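Local coordinates for protein myroilysin (Myroides sp. CSLB8, PDB 5GWD) that probably cleaves peptide bonds as a zinc-dependent metzincin endopeptidase of the astacin (M12A) family and is activated by a cysteine switch mechanism, at residues 161-166 and 215-220; 154-159 and 193-198; 51-56 and 81-86; 31-36 and 105-110. All coordinates share one frame; numbering follows the deposited sequence.

Contact 1 (161-166 and 215-220); sequences IPWDKN and ALTTNG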
loop_
_atom_site.group_PDB
_atom_site.type_symbol
_atom_site.label_atom_id
_atom_site.label_comp_id
_atom_site.label_asym_id
_atom_site.label_seq_id
_atom_site.Cartn_x
_atom_site.Cartn_y
_atom_site.Cartn_z
ATOM N N ILE A 161 8.308 -3.047 -19.710
ATOM C CA ILE A 161 6.886 -3.102 -19.370
ATOM C C ILE A 161 6.086 -2.403 -20.463
ATOM O O ILE A 161 6.460 -1.297 -20.891
ATOM C CB ILE A 161 6.637 -2.464 -17.993
ATOM C CG1 ILE A 161 7.413 -3.250 -16.923
ATOM C CG2 ILE A 161 5.151 -2.453 -17.683
ATOM C CD1 ILE A 161 7.785 -2.461 -15.679
ATOM N N PRO A 162 5.062 -2.987 -20.969
ATOM C CA PRO A 162 4.281 -2.338 -22.046
ATOM C C PRO A 162 3.329 -1.267 -21.525
ATOM O O PRO A 162 2.091 -1.389 -21.589
ATOM C CB PRO A 162 3.542 -3.528 -22.670
ATOM C CG PRO A 162 3.323 -4.464 -21.516
ATOM C CD PRO A 162 4.560 -4.338 -20.656
ATOM N N TRP A 163 3.906 -0.181 -21.003
ATOM C CA TRP A 163 3.105 0.889 -20.413
ATOM C C TRP A 163 2.213 1.555 -21.456
ATOM O O TRP A 163 2.693 2.009 -22.498
ATOM C CB TRP A 163 4.003 1.961 -19.800
ATOM C CG TRP A 163 4.860 1.586 -18.628
ATOM C CD1 TRP A 163 6.220 1.493 -18.610
ATOM C CD2 TRP A 163 4.425 1.330 -17.284
ATOM N NE1 TRP A 163 6.660 1.172 -17.352
ATOM C CE2 TRP A 163 5.578 1.067 -16.517
ATOM C CE3 TRP A 163 3.173 1.277 -16.660
ATOM C CZ2 TRP A 163 5.518 0.762 -15.157
ATOM C CZ3 TRP A 163 3.119 0.976 -15.305
ATOM C CH2 TRP A 163 4.285 0.719 -14.573
ATOM N N ASP A 164 0.918 1.646 -21.165
ATOM C CA ASP A 164 0.038 2.548 -21.915
ATOM C C ASP A 164 0.267 3.938 -21.335
ATOM O O ASP A 164 -0.424 4.371 -20.409
ATOM C CB ASP A 164 -1.420 2.111 -21.814
ATOM C CG ASP A 164 -2.345 2.952 -22.683
ATOM O OD1 ASP A 164 -1.974 4.095 -23.042
ATOM O OD2 ASP A 164 -3.446 2.463 -23.012
ATOM N N LYS A 165 1.251 4.648 -21.899
ATOM C CA LYS A 165 1.852 5.767 -21.178
ATOM C C LYS A 165 0.867 6.906 -20.944
ATOM O O LYS A 165 0.951 7.592 -19.915
ATOM C CB LYS A 165 3.086 6.266 -21.926
ATOM C CG LYS A 165 4.237 5.286 -21.890
ATOM C CD LYS A 165 5.576 5.987 -22.083
ATOM C CE LYS A 165 6.700 5.216 -21.394
ATOM N NZ LYS A 165 8.048 5.612 -21.882
ATOM N N ASN A 166 -0.088 7.111 -21.858
ATOM C CA ASN A 166 -1.017 8.227 -21.693
ATOM C C ASN A 166 -2.073 7.930 -20.632
ATOM O O ASN A 166 -2.484 8.826 -19.889
ATOM C CB ASN A 166 -1.689 8.578 -23.017
ATOM C CG ASN A 166 -0.713 9.118 -24.031
ATOM O OD1 ASN A 166 0.133 9.940 -23.715
ATOM N ND2 ASN A 166 -0.868 8.689 -25.291
ATOM N N ALA A 215 -5.274 -1.671 -16.534
ATOM C CA ALA A 215 -5.648 -0.315 -16.929
ATOM C C ALA A 215 -4.444 0.523 -17.344
ATOM O O ALA A 215 -4.617 1.540 -18.015
ATOM C CB ALA A 215 -6.387 0.396 -15.792
ATOM N N LEU A 216 -3.232 0.133 -16.959
ATOM C CA LEU A 216 -2.048 0.935 -17.249
ATOM C C LEU A 216 -1.118 0.282 -18.270
ATOM O O LEU A 216 -0.003 0.778 -18.483
ATOM C CB LEU A 216 -1.275 1.224 -15.959
ATOM C CG LEU A 216 -1.954 2.058 -14.864
ATOM C CD1 LEU A 216 -1.010 2.228 -13.677
ATOM C CD2 LEU A 216 -2.389 3.407 -15.399
ATOM N N THR A 217 -1.533 -0.825 -18.891
ATOM C CA THR A 217 -0.699 -1.531 -19.860
ATOM C C THR A 217 -1.546 -2.020 -21.028
ATOM O O THR A 217 -2.775 -2.108 -20.949
ATOM C CB THR A 217 0.032 -2.736 -19.248
ATOM O OG1 THR A 217 -0.920 -3.637 -18.659
ATOM C CG2 THR A 217 1.039 -2.295 -18.203
ATOM N N THR A 218 -0.857 -2.376 -22.110
ATOM C CA THR A 218 -1.503 -2.798 -23.344
ATOM C C THR A 218 -1.722 -4.305 -23.428
ATOM O O THR A 218 -2.519 -4.751 -24.261
ATOM C CB THR A 218 -0.673 -2.334 -24.544
ATOM O OG1 THR A 218 0.689 -2.723 -24.353
ATOM C CG2 THR A 218 -0.741 -0.824 -24.675
ATOM N N ASN A 219 -1.053 -5.088 -22.587
ATOM C CA ASN A 219 -1.145 -6.544 -22.613
ATOM C C ASN A 219 -0.434 -7.077 -21.378
ATOM O O ASN A 219 0.260 -6.339 -20.673
ATOM C CB ASN A 219 -0.524 -7.125 -23.884
ATOM C CG ASN A 219 0.924 -6.701 -24.059
ATOM O OD1 ASN A 219 1.835 -7.313 -23.493
ATOM N ND2 ASN A 219 1.143 -5.637 -24.830
ATOM N N GLY A 220 -0.592 -8.371 -21.142
ATOM C CA GLY A 220 -0.016 -9.028 -19.987
ATOM C C GLY A 220 -1.062 -9.325 -18.925
ATOM O O GLY A 220 -2.183 -8.813 -18.940
#
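Trp163 and Thr217 form an isolated beta bridge in the astacin-family domain, a worked example of how one backbone pairing can tie two irregular loops together without building a sheet. The tight part is polar and mostly main chain. Asp164 N donates to Leu216 O at 3.0 Å, coming in above the carbonyl plane, 44° out of it. Thr218 N reaches Pro162 O at 3.2 Å, almost in line with the carbonyl bond, and the CA of Thr217 brings its hydrogen to that same Pro162 O at 3.3 Å. Pro162 is the centre of an inverse gamma turn, in which Trp163 N bonds back to Ile161 O and the Pro162 carbonyl faces residues 217 and 218.

Packing stays close on the indole side. Ile161 CG2 lies over the centre of the Trp163 ring, 3.7 Å above its plane, while Leu216 O sits at the ring edge, 3.7 Å from Trp163 CE3. Phe189 and Ile212 also touch this ring, and Leu216 is buried against Val168, Tyr171 and Tyr172 of helix 165-172, whose N-cap position is held by Asp164.

The solvent side is looser. The side chains of the exposed Thr218 and Asn219 lie along the rim of the proline. The first torsion of Asn219 (chi1 56°) sets CG between the backbone N and carbonyl carbon, and the amide lies obliquely across the Pro162 ring with OD1 3.8 Å from Pro162 CG. Beside it, Thr218 OG1 rests 3.4 Å from Pro162 CB and makes a weak bond to Pro162 O.

Contact 2 (154-159 and 193-198); sequences HQHPLT and STTQTQ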
loop_
_atom_site.group_PDB
_atom_site.type_symbol
_atom_site.label_atom_id
_atom_site.label_comp_id
_atom_site.label_asym_id
_atom_site.label_seq_id
_atom_site.Cartn_x
_atom_site.Cartn_y
_atom_site.Cartn_z
ATOM N N HIS A 154 9.678 -6.774 -6.776
ATOM C CA HIS A 154 9.496 -6.622 -8.216
ATOM C C HIS A 154 10.742 -7.146 -8.914
ATOM O O HIS A 154 11.843 -6.661 -8.654
ATOM C CB HIS A 154 9.237 -5.149 -8.560
ATOM C CG HIS A 154 9.202 -4.859 -10.025
ATOM N ND1 HIS A 154 8.112 -5.151 -10.817
ATOM C CD2 HIS A 154 10.123 -4.295 -10.843
ATOM C CE1 HIS A 154 8.367 -4.785 -12.062
ATOM N NE2 HIS A 154 9.579 -4.262 -12.102
ATOM N N GLN A 155 10.592 -8.143 -9.769
ATOM C CA GLN A 155 11.785 -8.679 -10.413
ATOM C C GLN A 155 12.063 -7.924 -11.706
ATOM O O GLN A 155 11.160 -7.347 -12.321
ATOM C CB GLN A 155 11.652 -10.188 -10.661
ATOM C CG GLN A 155 10.582 -10.605 -11.623
ATOM C CD GLN A 155 10.319 -12.115 -11.605
ATOM O OE1 GLN A 155 11.210 -12.930 -11.339
ATOM N NE2 GLN A 155 9.086 -12.482 -11.882
ATOM N N HIS A 156 13.336 -7.911 -12.091
ATOM C CA HIS A 156 13.784 -7.211 -13.285
ATOM C C HIS A 156 12.953 -7.651 -14.486
ATOM O O HIS A 156 12.857 -8.855 -14.751
ATOM C CB HIS A 156 15.261 -7.520 -13.537
ATOM C CG HIS A 156 15.932 -6.548 -14.454
ATOM N ND1 HIS A 156 15.484 -6.300 -15.734
ATOM C CD2 HIS A 156 17.010 -5.750 -14.269
ATOM C CE1 HIS A 156 16.261 -5.394 -16.300
ATOM N NE2 HIS A 156 17.193 -5.042 -15.430
ATOM N N PRO A 157 12.339 -6.724 -15.222
ATOM C CA PRO A 157 11.552 -7.140 -16.390
ATOM C C PRO A 157 12.448 -7.801 -17.432
ATOM O O PRO A 157 13.560 -7.345 -17.704
ATOM C CB PRO A 157 10.951 -5.823 -16.900
ATOM C CG PRO A 157 10.984 -4.889 -15.700
ATOM C CD PRO A 157 12.235 -5.276 -14.965
ATOM N N LEU A 158 11.981 -8.928 -17.972
ATOM C CA LEU A 158 12.695 -9.535 -19.092
ATOM C C LEU A 158 12.496 -8.713 -20.354
ATOM O O LEU A 158 13.438 -8.494 -21.124
ATOM C CB LEU A 158 12.216 -10.971 -19.309
ATOM C CG LEU A 158 12.670 -11.938 -18.216
ATOM C CD1 LEU A 158 12.222 -13.346 -18.522
ATOM C CD2 LEU A 158 14.168 -11.868 -18.091
ATOM N N THR A 159 11.267 -8.259 -20.573
ATOM C CA THR A 159 10.893 -7.353 -21.646
ATOM C C THR A 159 10.337 -6.089 -21.012
ATOM O O THR A 159 9.608 -6.165 -20.016
ATOM C CB THR A 159 9.832 -7.984 -22.550
ATOM O OG1 THR A 159 8.534 -7.694 -22.021
ATOM C CG2 THR A 159 9.987 -9.494 -22.581
ATOM N N SER A 193 11.850 -0.378 -13.887
ATOM C CA SER A 193 12.666 -0.964 -14.945
ATOM C C SER A 193 13.740 -1.903 -14.402
ATOM O O SER A 193 14.372 -2.619 -15.186
ATOM C CB SER A 193 13.305 0.150 -15.776
ATOM O OG SER A 193 14.372 0.767 -15.070
ATOM N N THR A 194 13.968 -1.918 -13.089
ATOM C CA THR A 194 14.947 -2.798 -12.462
ATOM C C THR A 194 14.307 -3.523 -11.279
ATOM O O THR A 194 13.175 -3.236 -10.882
ATOM C CB THR A 194 16.184 -2.025 -11.980
ATOM O OG1 THR A 194 15.781 -1.043 -11.015
ATOM C CG2 THR A 194 16.889 -1.339 -13.140
ATOM N N THR A 195 15.078 -4.439 -10.696
ATOM C CA THR A 195 14.646 -5.208 -9.535
ATOM C C THR A 195 14.423 -4.304 -8.327
ATOM O O THR A 195 15.196 -3.383 -8.070
ATOM C CB THR A 195 15.698 -6.271 -9.204
ATOM O OG1 THR A 195 15.760 -7.216 -10.279
ATOM C CG2 THR A 195 15.344 -7.018 -7.928
ATOM N N GLN A 196 13.349 -4.573 -7.587
ATOM C CA GLN A 196 13.075 -3.932 -6.303
ATOM C C GLN A 196 12.840 -5.038 -5.295
ATOM O O GLN A 196 11.898 -5.815 -5.448
ATOM C CB GLN A 196 11.841 -3.029 -6.373
ATOM C CG GLN A 196 11.947 -1.903 -7.359
ATOM C CD GLN A 196 12.740 -0.737 -6.793
ATOM O OE1 GLN A 196 12.696 -0.467 -5.592
ATOM N NE2 GLN A 196 13.478 -0.031 -7.671
ATOM N N THR A 197 13.690 -5.128 -4.279
ATOM C CA THR A 197 13.543 -6.240 -3.352
ATOM C C THR A 197 14.127 -5.876 -1.999
ATOM O O THR A 197 15.029 -5.044 -1.894
ATOM C CB THR A 197 14.221 -7.511 -3.874
ATOM O OG1 THR A 197 13.842 -8.619 -3.052
ATOM C CG2 THR A 197 15.750 -7.370 -3.838
ATOM N N GLN A 198 13.600 -6.519 -0.966
ATOM C CA GLN A 198 14.178 -6.412 0.358
ATOM C C GLN A 198 14.643 -7.759 0.874
ATOM O O GLN A 198 15.073 -7.847 2.027
ATOM C CB GLN A 198 13.171 -5.785 1.334
ATOM C CG GLN A 198 11.911 -6.618 1.505
ATOM C CD GLN A 198 10.656 -5.772 1.495
ATOM O OE1 GLN A 198 10.544 -4.806 2.247
ATOM N NE2 GLN A 198 9.719 -6.110 0.615
#
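His154 and His156 meet the 193-198 loop in contrasting ways, one with its ring edge and the other with a ring face. In His154, CG stands anti to the backbone N (chi1 173°), which carries the imidazole along the partner loop until CD2 lies 3.2 Å from Thr194 O, with that oxygen in the ring plane. The neighbouring NE2 is hydrogen-bonded to Tyr192 O, and the ring also packs edge-to-face with Tyr192, which together probably restrict the rotation of the imidazole. His156 turns a face instead: Ser193 O lies 3.5 Å above the ring plane, toward the rim, and Thr194 CA is over the same face. The tilt of this ring is set by its own segment, because His156 ND1 donates to Pro157 O at 2.9 Å, nearly in the plane of the imidazole.

At His154 the two loops form a single antiparallel bridge, its hydrogen-bonded partner being Gln196. His154 N to Gln196 O and Gln196 N to His154 O both measure 2.8 Å. This pairing follows closely on the zinc-binding motif of the metzincins, since His152 is a zinc ligand and Glu153 takes a hydrogen bond from Thr197 OG1. Above the bridge, His154 CB and Gln196 CB pack 4.0 Å apart, after which the Gln196 chain bends away to give its NE2 to Thr191 O. On the exposed flank Thr195 OG1 accepts a weak bond from His156 N at 3.1 Å, and Pro157 CD abuts Ser193 O at 3.4 Å.

Contact 3 (51-56 and 81-86); sequences GSVITV and NITFNF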
loop_
_atom_site.group_PDB
_atom_site.type_symbol
_atom_site.label_atom_id
_atom_site.label_comp_id
_atom_site.label_asym_id
_atom_site.label_seq_id
_atom_site.Cartn_x
_atom_site.Cartn_y
_atom_site.Cartn_z
ATOM N N GLY A 51 7.821 -4.924 19.343
ATOM C CA GLY A 51 6.800 -5.098 20.359
ATOM C C GLY A 51 5.728 -4.034 20.364
ATOM O O GLY A 51 4.856 -4.060 21.242
ATOM N N SER A 52 5.737 -3.129 19.388
ATOM C CA SER A 52 4.794 -2.026 19.375
ATOM C C SER A 52 3.367 -2.526 19.253
ATOM O O SER A 52 3.087 -3.573 18.651
ATOM C CB SER A 52 5.083 -1.066 18.218
ATOM O OG SER A 52 6.308 -0.367 18.396
ATOM N N VAL A 53 2.465 -1.751 19.835
ATOM C CA VAL A 53 1.032 -1.847 19.587
ATOM C C VAL A 53 0.666 -0.561 18.863
ATOM O O VAL A 53 0.747 0.530 19.444
ATOM C CB VAL A 53 0.219 -2.011 20.878
ATOM C CG1 VAL A 53 -1.263 -2.185 20.538
ATOM C CG2 VAL A 53 0.718 -3.217 21.683
ATOM N N ILE A 54 0.314 -0.681 17.589
ATOM C CA ILE A 54 0.071 0.460 16.717
ATOM C C ILE A 54 -1.423 0.725 16.681
ATOM O O ILE A 54 -2.205 -0.176 16.355
ATOM C CB ILE A 54 0.610 0.189 15.302
ATOM C CG1 ILE A 54 2.102 -0.127 15.362
ATOM C CG2 ILE A 54 0.361 1.386 14.401
ATOM C CD1 ILE A 54 2.610 -0.790 14.108
ATOM N N THR A 55 -1.823 1.955 16.992
ATOM C CA THR A 55 -3.237 2.303 16.971
ATOM C C THR A 55 -3.655 2.577 15.537
ATOM O O THR A 55 -2.931 3.243 14.795
ATOM C CB THR A 55 -3.513 3.513 17.853
ATOM O OG1 THR A 55 -2.725 4.629 17.405
ATOM C CG2 THR A 55 -3.142 3.186 19.291
ATOM N N VAL A 56 -4.793 2.006 15.135
ATOM C CA VAL A 56 -5.314 2.121 13.779
ATOM C C VAL A 56 -6.734 2.657 13.853
ATOM O O VAL A 56 -7.551 2.156 14.632
ATOM C CB VAL A 56 -5.318 0.772 13.039
ATOM C CG1 VAL A 56 -5.827 0.971 11.618
ATOM C CG2 VAL A 56 -3.931 0.141 13.056
ATOM N N ASN A 81 6.312 -9.498 15.900
ATOM C CA ASN A 81 6.055 -9.067 17.271
ATOM C C ASN A 81 5.525 -7.633 17.252
ATOM O O ASN A 81 6.140 -6.703 17.759
ATOM C CB ASN A 81 7.324 -9.190 18.108
ATOM C CG ASN A 81 7.082 -8.954 19.595
ATOM O OD1 ASN A 81 5.944 -8.970 20.073
ATOM N ND2 ASN A 81 8.162 -8.741 20.332
ATOM N N ILE A 82 4.379 -7.471 16.596
ATOM C CA ILE A 82 3.700 -6.185 16.440
ATOM C C ILE A 82 2.204 -6.462 16.475
ATOM O O ILE A 82 1.749 -7.466 15.920
ATOM C CB ILE A 82 4.108 -5.497 15.114
ATOM C CG1 ILE A 82 5.550 -4.990 15.172
ATOM C CG2 ILE A 82 3.184 -4.356 14.776
ATOM C CD1 ILE A 82 5.740 -3.758 16.024
ATOM N N THR A 83 1.440 -5.583 17.118
ATOM C CA THR A 83 -0.014 -5.711 17.227
ATOM C C THR A 83 -0.683 -4.442 16.708
ATOM O O THR A 83 -0.171 -3.340 16.917
ATOM C CB THR A 83 -0.427 -5.972 18.695
ATOM O OG1 THR A 83 -0.076 -7.314 19.052
ATOM C CG2 THR A 83 -1.928 -5.802 18.904
ATOM N N PHE A 84 -1.809 -4.594 16.012
ATOM C CA PHE A 84 -2.638 -3.455 15.621
ATOM C C PHE A 84 -3.835 -3.335 16.561
ATOM O O PHE A 84 -4.576 -4.304 16.749
ATOM C CB PHE A 84 -3.121 -3.598 14.177
ATOM C CG PHE A 84 -2.014 -3.640 13.174
ATOM C CD1 PHE A 84 -1.239 -2.515 12.939
ATOM C CD2 PHE A 84 -1.745 -4.805 12.461
ATOM C CE1 PHE A 84 -0.204 -2.548 12.016
ATOM C CE2 PHE A 84 -0.711 -4.846 11.547
ATOM C CZ PHE A 84 0.068 -3.722 11.328
ATOM N N ASN A 85 -4.037 -2.144 17.124
ATOM C CA ASN A 85 -5.163 -1.851 18.011
ATOM C C ASN A 85 -6.107 -0.928 17.253
ATOM O O ASN A 85 -5.794 0.246 17.037
ATOM C CB ASN A 85 -4.685 -1.209 19.314
ATOM C CG ASN A 85 -5.822 -0.977 20.325
ATOM O OD1 ASN A 85 -6.913 -1.542 20.201
ATOM N ND2 ASN A 85 -5.554 -0.147 21.341
ATOM N N PHE A 86 -7.259 -1.453 16.849
ATOM C CA PHE A 86 -8.226 -0.658 16.104
ATOM C C PHE A 86 -9.052 0.179 17.080
ATOM O O PHE A 86 -9.780 -0.370 17.911
ATOM C CB PHE A 86 -9.096 -1.572 15.247
ATOM C CG PHE A 86 -8.388 -2.065 14.029
ATOM C CD1 PHE A 86 -7.482 -3.091 14.118
ATOM C CD2 PHE A 86 -8.576 -1.447 12.803
ATOM C CE1 PHE A 86 -6.779 -3.522 12.995
ATOM C CE2 PHE A 86 -7.889 -1.874 11.684
ATOM C CZ PHE A 86 -6.984 -2.909 11.781
HETATM O O HOH W 1 2.482 -6.274 20.103
#
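Val56 sets CG1 anti to its own N (chi1 -178°) and CG2 anti to its carbonyl carbon, so that CG1 reaches Phe86 CE2 at 3.5 Å and CG2 reaches Phe84 CD1 at 3.8 Å. Val56 CB stands over the face of the Phe86 ring, 16° off the normal, in a CH-pi contact. Ile54 lies alongside Phe84 and sends CD1 to Ile82 CG2 at 3.7 Å. The bent chain of Ile82 brings its CD1 against Ser52 CB, 3.5 Å away.

Beneath these groups runs a parallel pairing of strands 53-56 and 83-86, with helix 63-68 in the connection, as in a beta-alpha-beta unit. Thr83 N donates to Ser52 O, Ile54 N to Thr83 O, Asn85 N to Ile54 O and Val56 N to Asn85 O, the last at 2.8 Å. A water joins Ser52 O to Thr83 OG1.

At the start of the pair Asn81 O takes a weak bond from Gly51 N (2.9 Å), the Asn81 amide covers Gly51 CA, and ND2 donates to Pro242 O. Replacing Asn81 by an alanine would probably leave Pro242 O without this donor and open a gap beside Gly51.

Chemically the sheet is two-sided. Ile54, Val56, Phe84 and Phe86 make an apolar face, where Phe84 meets Phe144 edge-to-face, whereas Val53, Thr55, Thr83 and Asn85 line a mainly polar, more exposed one, which implies that the apolar face is turned to the core.

Contact 4 (31-36 and 105-110); sequences VYPKGT and YSYLGT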
loop_
_atom_site.group_PDB
_atom_site.type_symbol
_atom_site.label_atom_id
_atom_site.label_comp_id
_atom_site.label_asym_id
_atom_site.label_seq_id
_atom_site.Cartn_x
_atom_site.Cartn_y
_atom_site.Cartn_z
ATOM N N VAL A 31 3.966 5.974 -1.886
ATOM C CA VAL A 31 3.753 7.307 -1.326
ATOM C C VAL A 31 4.808 7.566 -0.264
ATOM O O VAL A 31 5.254 6.649 0.435
ATOM C CB VAL A 31 2.336 7.496 -0.733
ATOM C CG1 VAL A 31 1.289 7.564 -1.838
ATOM C CG2 VAL A 31 2.008 6.390 0.237
ATOM N N TYR A 32 5.224 8.827 -0.163
ATOM C CA TYR A 32 6.232 9.239 0.798
ATOM C C TYR A 32 5.870 10.608 1.353
ATOM O O TYR A 32 5.239 11.418 0.659
ATOM C CB TYR A 32 7.634 9.295 0.165
ATOM C CG TYR A 32 7.936 8.064 -0.642
ATOM C CD1 TYR A 32 8.480 6.930 -0.034
ATOM C CD2 TYR A 32 7.636 8.008 -2.001
ATOM C CE1 TYR A 32 8.732 5.785 -0.761
ATOM C CE2 TYR A 32 7.896 6.855 -2.739
ATOM C CZ TYR A 32 8.444 5.753 -2.104
ATOM O OH TYR A 32 8.701 4.601 -2.802
ATOM N N PRO A 33 6.248 10.893 2.594
ATOM C CA PRO A 33 6.014 12.244 3.126
ATOM C C PRO A 33 6.687 13.274 2.234
ATOM O O PRO A 33 7.761 13.033 1.674
ATOM C CB PRO A 33 6.647 12.198 4.525
ATOM C CG PRO A 33 6.682 10.742 4.887
ATOM C CD PRO A 33 6.970 10.047 3.558
ATOM N N LYS A 34 6.026 14.421 2.083
ATOM C CA LYS A 34 6.500 15.456 1.173
ATOM C C LYS A 34 7.950 15.815 1.470
ATOM O O LYS A 34 8.343 15.958 2.629
ATOM C CB LYS A 34 5.611 16.697 1.291
ATOM C CG LYS A 34 5.896 17.754 0.229
ATOM C CD LYS A 34 5.048 19.004 0.425
ATOM C CE LYS A 34 5.189 19.953 -0.758
ATOM N NZ LYS A 34 6.611 20.352 -1.000
ATOM N N GLY A 35 8.757 15.913 0.415
ATOM C CA GLY A 35 10.129 16.349 0.544
ATOM C C GLY A 35 11.138 15.290 0.937
ATOM O O GLY A 35 12.336 15.596 0.979
ATOM N N THR A 36 10.715 14.055 1.220
ATOM C CA THR A 36 11.677 13.037 1.629
ATOM C C THR A 36 12.158 12.216 0.428
ATOM O O THR A 36 11.578 12.247 -0.657
ATOM C CB THR A 36 11.084 12.117 2.698
ATOM O OG1 THR A 36 10.008 11.360 2.135
ATOM C CG2 THR A 36 10.572 12.919 3.879
ATOM N N TYR A 105 -2.822 2.636 -1.064
ATOM C CA TYR A 105 -1.457 3.023 -0.690
ATOM C C TYR A 105 -1.347 3.048 0.822
ATOM O O TYR A 105 -2.351 3.107 1.536
ATOM C CB TYR A 105 -1.060 4.387 -1.266
ATOM C CG TYR A 105 -2.085 5.476 -1.046
ATOM C CD1 TYR A 105 -2.097 6.234 0.125
ATOM C CD2 TYR A 105 -3.020 5.759 -2.023
ATOM C CE1 TYR A 105 -3.058 7.217 0.313
ATOM C CE2 TYR A 105 -3.957 6.731 -1.854
ATOM C CZ TYR A 105 -3.980 7.456 -0.695
ATOM O OH TYR A 105 -4.949 8.418 -0.571
ATOM N N SER A 106 -0.108 3.007 1.295
ATOM C CA SER A 106 0.196 3.294 2.687
ATOM C C SER A 106 1.581 3.898 2.742
ATOM O O SER A 106 2.463 3.501 1.972
ATOM C CB SER A 106 0.143 2.035 3.560
ATOM O OG SER A 106 0.552 2.348 4.884
ATOM N N TYR A 107 1.772 4.867 3.645
ATOM C CA TYR A 107 3.122 5.298 3.950
ATOM C C TYR A 107 3.846 4.154 4.641
ATOM O O TYR A 107 3.222 3.280 5.243
ATOM C CB TYR A 107 3.104 6.567 4.826
ATOM C CG TYR A 107 2.500 7.721 4.073
ATOM C CD1 TYR A 107 3.270 8.480 3.209
ATOM C CD2 TYR A 107 1.142 8.014 4.170
ATOM C CE1 TYR A 107 2.726 9.518 2.482
ATOM C CE2 TYR A 107 0.584 9.069 3.439
ATOM C CZ TYR A 107 1.389 9.814 2.603
ATOM O OH TYR A 107 0.863 10.848 1.857
ATOM N N LEU A 108 5.168 4.151 4.525
ATOM C CA LEU A 108 5.997 3.021 4.925
ATOM C C LEU A 108 6.398 3.131 6.386
ATOM O O LEU A 108 7.109 4.071 6.776
ATOM C CB LEU A 108 7.247 2.964 4.050
ATOM C CG LEU A 108 6.944 2.707 2.578
ATOM C CD1 LEU A 108 8.126 3.079 1.724
ATOM C CD2 LEU A 108 6.610 1.240 2.381
ATOM N N GLY A 109 5.962 2.163 7.186
ATOM C CA GLY A 109 6.420 2.079 8.560
ATOM C C GLY A 109 6.128 3.358 9.322
ATOM O O GLY A 109 5.053 3.950 9.189
ATOM N N THR A 110 7.118 3.807 10.108
ATOM C CA THR A 110 6.980 5.001 10.950
ATOM C C THR A 110 6.916 6.302 10.155
ATOM O O THR A 110 6.708 7.365 10.763
ATOM C CB THR A 110 8.132 5.095 11.960
ATOM O OG1 THR A 110 9.394 5.082 11.271
ATOM C CG2 THR A 110 8.102 3.935 12.943
HETATM O O HOH W 2 6.218 6.394 3.231
HETATM O O HOH W 3 4.387 3.638 -0.130
#
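The ring of Tyr107 receives Val31 CG2 over the centre of one face, 3.9 Å from the centroid and 13° off the normal, while Tyr32 C lies at its edge, in plane, 3.5 Å from Tyr107 CE1. Pro33 slides past this ring, its CD 4.0 Å from Tyr107 CD1. The Val31 side chain also crosses Tyr105 at about a right angle, and CG2 comes to 3.4 Å from Ser106 O. Farther along, Tyr32 CE1 packs on Leu108 CD1 at 3.7 Å. A leucine in place of Tyr107 would probably deprive the Val31 methyl of its flat support and leave a gap beside the backbone of Tyr32.

No direct hydrogen bond crosses the contact. Water spans it instead: one molecule donates to Val31 O and accepts from Leu108 N, and another links Val31 N with Ser106 O.

Tyr105 and Ser106 belong to an edge strand of the sheet, antiparallel to its neighbour 122-123, and Leu108 touches the zinc ligand His146. Segment 31-36 follows shortly after Cys28, which also binds the zinc, an arrangement consistent with a cysteine-switch segment laid beside the edge strand of the active-site cleft, as in metzincins.

Overall arrangement
Contacts 1 and 2 are surface contacts between loops. They use adjoining parts of the chain, their segments alternate along it, and each rests on one backbone bridge, set among apolar groups in contact 1 and beside two histidines in contact 2. Contacts 3 and 4 are partly buried and reach the same five-stranded sheet at its two outermost strands. Contact 3 joins regular parallel strands by direct hydrogen bonds over an apolar face, whereas contact 4 relies on aromatic and aliphatic packing with bridging water, and lies nearest the centre of the chain. Contacts 1 and 3, on opposite sides of that centre, are about 38 Å apart between their centres. Zinc-binding residues lie closest to contacts 2 and 4.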